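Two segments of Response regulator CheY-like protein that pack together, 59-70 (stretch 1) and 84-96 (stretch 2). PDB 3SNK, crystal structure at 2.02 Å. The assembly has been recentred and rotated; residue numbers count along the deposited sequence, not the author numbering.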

# COMPACT_ATOMS: atom_id res chain seq x y z
N ARG A 59 12.88 3.52 -7.54
CA ARG A 59 11.98 4.35 -8.33
C ARG A 59 10.56 3.75 -8.16
O ARG A 59 10.17 2.88 -8.95
CB ARG A 59 12.44 4.42 -9.80
N PRO A 60 9.83 4.09 -7.06
CA PRO A 60 8.51 3.45 -6.85
C PRO A 60 7.48 3.79 -7.93
O PRO A 60 7.48 4.87 -8.50
CB PRO A 60 8.06 3.98 -5.48
CG PRO A 60 8.82 5.28 -5.30
CD PRO A 60 10.14 5.07 -6.00
N GLY A 61 6.66 2.80 -8.23
CA GLY A 61 5.57 2.90 -9.18
C GLY A 61 4.26 2.94 -8.43
O GLY A 61 3.44 3.82 -8.67
N ILE A 62 4.07 2.00 -7.49
CA ILE A 62 2.87 1.83 -6.67
C ILE A 62 3.27 1.44 -5.27
O ILE A 62 4.17 0.63 -5.10
CB ILE A 62 1.92 0.72 -7.26
CG1 ILE A 62 1.46 1.03 -8.67
CG2 ILE A 62 0.71 0.43 -6.35
CD1 ILE A 62 1.26 -0.22 -9.48
N VAL A 63 2.52 1.94 -4.29
CA VAL A 63 2.66 1.56 -2.89
C VAL A 63 1.39 0.83 -2.48
O VAL A 63 0.28 1.25 -2.81
CB VAL A 63 2.95 2.78 -1.98
CG1 VAL A 63 2.85 2.42 -0.50
CG2 VAL A 63 4.32 3.35 -2.28
N ILE A 64 1.54 -0.27 -1.75
CA ILE A 64 0.40 -1.01 -1.18
C ILE A 64 0.58 -0.95 0.31
O ILE A 64 1.60 -1.42 0.85
CB ILE A 64 0.19 -2.43 -1.72
CG1 ILE A 64 -0.03 -2.39 -3.25
CG2 ILE A 64 -1.00 -3.11 -1.01
CD1 ILE A 64 0.06 -3.71 -3.94
N LEU A 65 -0.36 -0.31 0.97
CA LEU A 65 -0.23 -0.12 2.40
C LEU A 65 -1.34 -0.87 3.13
O LEU A 65 -2.52 -0.58 2.97
CB LEU A 65 -0.20 1.38 2.75
CG LEU A 65 -0.09 1.77 4.23
CD1 LEU A 65 1.24 1.32 4.85
CD2 LEU A 65 -0.28 3.26 4.39
N ASP A 66 -0.93 -1.90 3.89
CA ASP A 66 -1.86 -2.67 4.72
C ASP A 66 -1.95 -1.99 6.07
O ASP A 66 -1.03 -2.11 6.88
CB ASP A 66 -1.40 -4.13 4.86
CG ASP A 66 -2.27 -5.01 5.76
OD1 ASP A 66 -3.43 -4.60 6.05
OD2 ASP A 66 -1.81 -6.13 6.11
N LEU A 67 -3.05 -1.28 6.30
CA LEU A 67 -3.31 -0.54 7.54
C LEU A 67 -3.86 -1.44 8.65
O LEU A 67 -3.76 -1.09 9.82
CB LEU A 67 -4.29 0.60 7.25
CG LEU A 67 -3.74 1.70 6.35
CD1 LEU A 67 -4.84 2.46 5.71
CD2 LEU A 67 -2.83 2.63 7.15
N GLY A 68 -4.45 -2.58 8.27
CA GLY A 68 -5.06 -3.54 9.21
C GLY A 68 -6.19 -2.88 9.96
O GLY A 68 -7.08 -2.27 9.34
N GLY A 69 -6.10 -2.91 11.29
CA GLY A 69 -7.04 -2.23 12.18
C GLY A 69 -6.94 -0.70 12.15
O GLY A 69 -7.75 -0.01 12.77
N GLY A 70 -5.94 -0.16 11.43
CA GLY A 70 -5.73 1.28 11.27
C GLY A 70 -4.84 1.94 12.31
O GLY A 70 -4.95 3.15 12.52
N LEU A 84 6.37 11.86 1.32
CA LEU A 84 7.74 11.40 1.03
C LEU A 84 7.74 10.54 -0.24
O LEU A 84 8.75 10.50 -0.97
CB LEU A 84 8.33 10.58 2.21
CG LEU A 84 8.62 11.33 3.52
CD1 LEU A 84 8.93 10.34 4.64
CD2 LEU A 84 9.78 12.32 3.36
N TRP A 85 6.61 9.87 -0.49
CA TRP A 85 6.35 8.99 -1.64
C TRP A 85 5.86 9.79 -2.85
O TRP A 85 5.58 9.20 -3.89
CB TRP A 85 5.32 7.92 -1.25
CG TRP A 85 5.83 6.97 -0.22
CD1 TRP A 85 5.78 7.13 1.14
CD2 TRP A 85 6.68 5.85 -0.45
NE1 TRP A 85 6.44 6.10 1.76
CE2 TRP A 85 6.99 5.29 0.80
CE3 TRP A 85 7.16 5.22 -1.62
CZ2 TRP A 85 7.79 4.15 0.93
CZ3 TRP A 85 7.91 4.06 -1.49
CH2 TRP A 85 8.23 3.55 -0.23
N ALA A 86 5.77 11.12 -2.73
CA ALA A 86 5.33 12.06 -3.76
C ALA A 86 3.98 11.60 -4.33
O ALA A 86 3.12 11.22 -3.53
CB ALA A 86 6.41 12.22 -4.84
N THR A 87 3.77 11.62 -5.64
CA THR A 87 2.44 11.25 -6.14
C THR A 87 2.35 9.82 -6.69
O THR A 87 1.54 9.56 -7.58
CB THR A 87 1.94 12.28 -7.16
OG1 THR A 87 2.97 12.58 -8.11
CG2 THR A 87 1.40 13.54 -6.51
N VAL A 88 3.11 8.88 -6.12
CA VAL A 88 2.94 7.51 -6.59
C VAL A 88 1.53 7.04 -6.12
O VAL A 88 1.10 7.42 -5.02
CB VAL A 88 4.07 6.53 -6.14
CG1 VAL A 88 5.45 7.07 -6.46
CG2 VAL A 88 3.96 6.18 -4.67
N PRO A 89 0.80 6.26 -6.93
CA PRO A 89 -0.48 5.70 -6.46
C PRO A 89 -0.31 4.89 -5.19
O PRO A 89 0.69 4.17 -5.00
CB PRO A 89 -0.94 4.79 -7.62
CG PRO A 89 -0.16 5.26 -8.81
CD PRO A 89 1.14 5.76 -8.29
N LEU A 90 -1.29 5.03 -4.29
CA LEU A 90 -1.29 4.35 -3.03
C LEU A 90 -2.54 3.50 -2.94
O LEU A 90 -3.66 3.99 -3.16
CB LEU A 90 -1.21 5.39 -1.88
CG LEU A 90 -1.50 4.89 -0.44
CD1 LEU A 90 -0.46 3.91 0.02
CD2 LEU A 90 -1.51 6.07 0.57
N ILE A 91 -2.36 2.22 -2.69
CA ILE A 91 -3.50 1.31 -2.55
C ILE A 91 -3.60 1.01 -1.08
O ILE A 91 -2.63 0.51 -0.50
CB ILE A 91 -3.43 0.05 -3.45
CG1 ILE A 91 -3.50 0.47 -4.93
CG2 ILE A 91 -4.58 -0.93 -3.11
CD1 ILE A 91 -2.97 -0.59 -5.93
N ALA A 92 -4.72 1.39 -0.47
CA ALA A 92 -4.89 1.15 0.97
C ALA A 92 -5.74 -0.08 1.19
O ALA A 92 -6.77 -0.27 0.55
CB ALA A 92 -5.51 2.35 1.64
N VAL A 93 -5.27 -0.95 2.10
CA VAL A 93 -5.96 -2.16 2.51
C VAL A 93 -6.17 -2.03 4.00
O VAL A 93 -5.23 -1.76 4.76
CB VAL A 93 -5.24 -3.48 2.12
CG1 VAL A 93 -6.12 -4.70 2.42
CG2 VAL A 93 -4.82 -3.47 0.65
N SER A 94 -7.41 -2.18 4.44
CA SER A 94 -7.70 -2.12 5.85
C SER A 94 -8.91 -2.94 6.18
O SER A 94 -9.67 -3.33 5.29
CB SER A 94 -7.94 -0.66 6.27
OG SER A 94 -9.23 -0.22 5.88
N ASP A 95 -9.13 -3.15 7.48
CA ASP A 95 -10.36 -3.73 8.01
C ASP A 95 -11.29 -2.51 8.15
O ASP A 95 -10.97 -1.46 7.59
CB ASP A 95 -10.09 -4.47 9.32
CG ASP A 95 -9.27 -5.74 9.14
OD1 ASP A 95 -9.81 -6.72 8.54
OD2 ASP A 95 -8.10 -5.76 9.59
N GLU A 96 -12.40 -2.60 8.88
CA GLU A 96 -13.27 -1.43 9.05
C GLU A 96 -12.58 -0.37 9.88
O GLU A 96 -11.83 -0.69 10.81
CB GLU A 96 -14.62 -1.82 9.69
CG GLU A 96 -15.74 -0.86 9.30
CD GLU A 96 -16.83 -0.67 10.34
OE1 GLU A 96 -17.51 -1.66 10.69
OE2 GLU A 96 -17.03 0.49 10.77

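What holds the two backbones at a fixed spacing? They run as neighbouring parallel strands, their directions 24° apart, and hydrogen bonds zip them together in alternation. Val63 N donates to Pro89 O at 3.0 Å, and Ile91 N returns the favour to Val63 O at 2.8 Å. Leu65 N then reaches Ile91 O at 2.8 Å, Val93 N reaches Leu65 O at 2.9 Å, and Leu67 N closes on Val93 O at 2.7 Å. All but the last are nearly straight; that one bends to 154°. Between these rungs the alpha carbons come close to carbonyl oxygens, as with Ile64 CA and Ile91 O at 3.5 Å, so little space is left along the seam.

Which bump fills the hollow beside the tryptophan? Val63 does, and its two methyl groups find different neighbours. Val63 CG2 lies over the face of the Trp85 six-membered ring, 3.9 Å from the ring centroid and 3.5 Å from Trp85 CE3, a CH-pi contact; the same methyl meets Val88 CG2 at 3.7 Å. Val63 CG1 instead touches Leu90 CD1 at 3.7 Å. Pro60 borders the ring at its edge, with its CB 4.0 Å from Trp85 CZ3, while its CG rests 4.0 Å from Val88 CG1. The indole thus has one stretch 1 side chain over a face and another near its plane. The type II' turn from Trp85 to Val88 puts these two side chains on the same Val63 methyl.

How do the side chains fit along the strands? Val63, Leu90, Leu65 and Ala92 share one face of the sheet. There Leu90 bends its end toward stretch 1, so that its CD1, already against Val63, also packs 3.7 Å from Leu65 CB and settles over the notch between the two. Farther along, the small Ala92 offers only a methyl, and Leu67 CD1 comes to 4.1 Å from Ala92 CB. Ile64, Ile91, Asp66 and Val93 occupy the other face, where Ile64 CG1 stands 4.2 Å from Ile91 CB and Ile64 CG2 stands 4.2 Å from Val93 CG2. Ile91 CD1 also reaches back to Ile62 CG2, at 3.8 Å.

What happens where the regular pairing gives out? Backbone closeness takes over from side-chain packing. Asp95 N donates a nearly straight bond to Gly68 O at 2.9 Å, and Gly68 O also lies 3.5 Å from Ser94 CA. Gly68 has a positive phi, which by itself favours glycine. Just before it, Leu67 CB sits 4.0 Å from Ser94 CB.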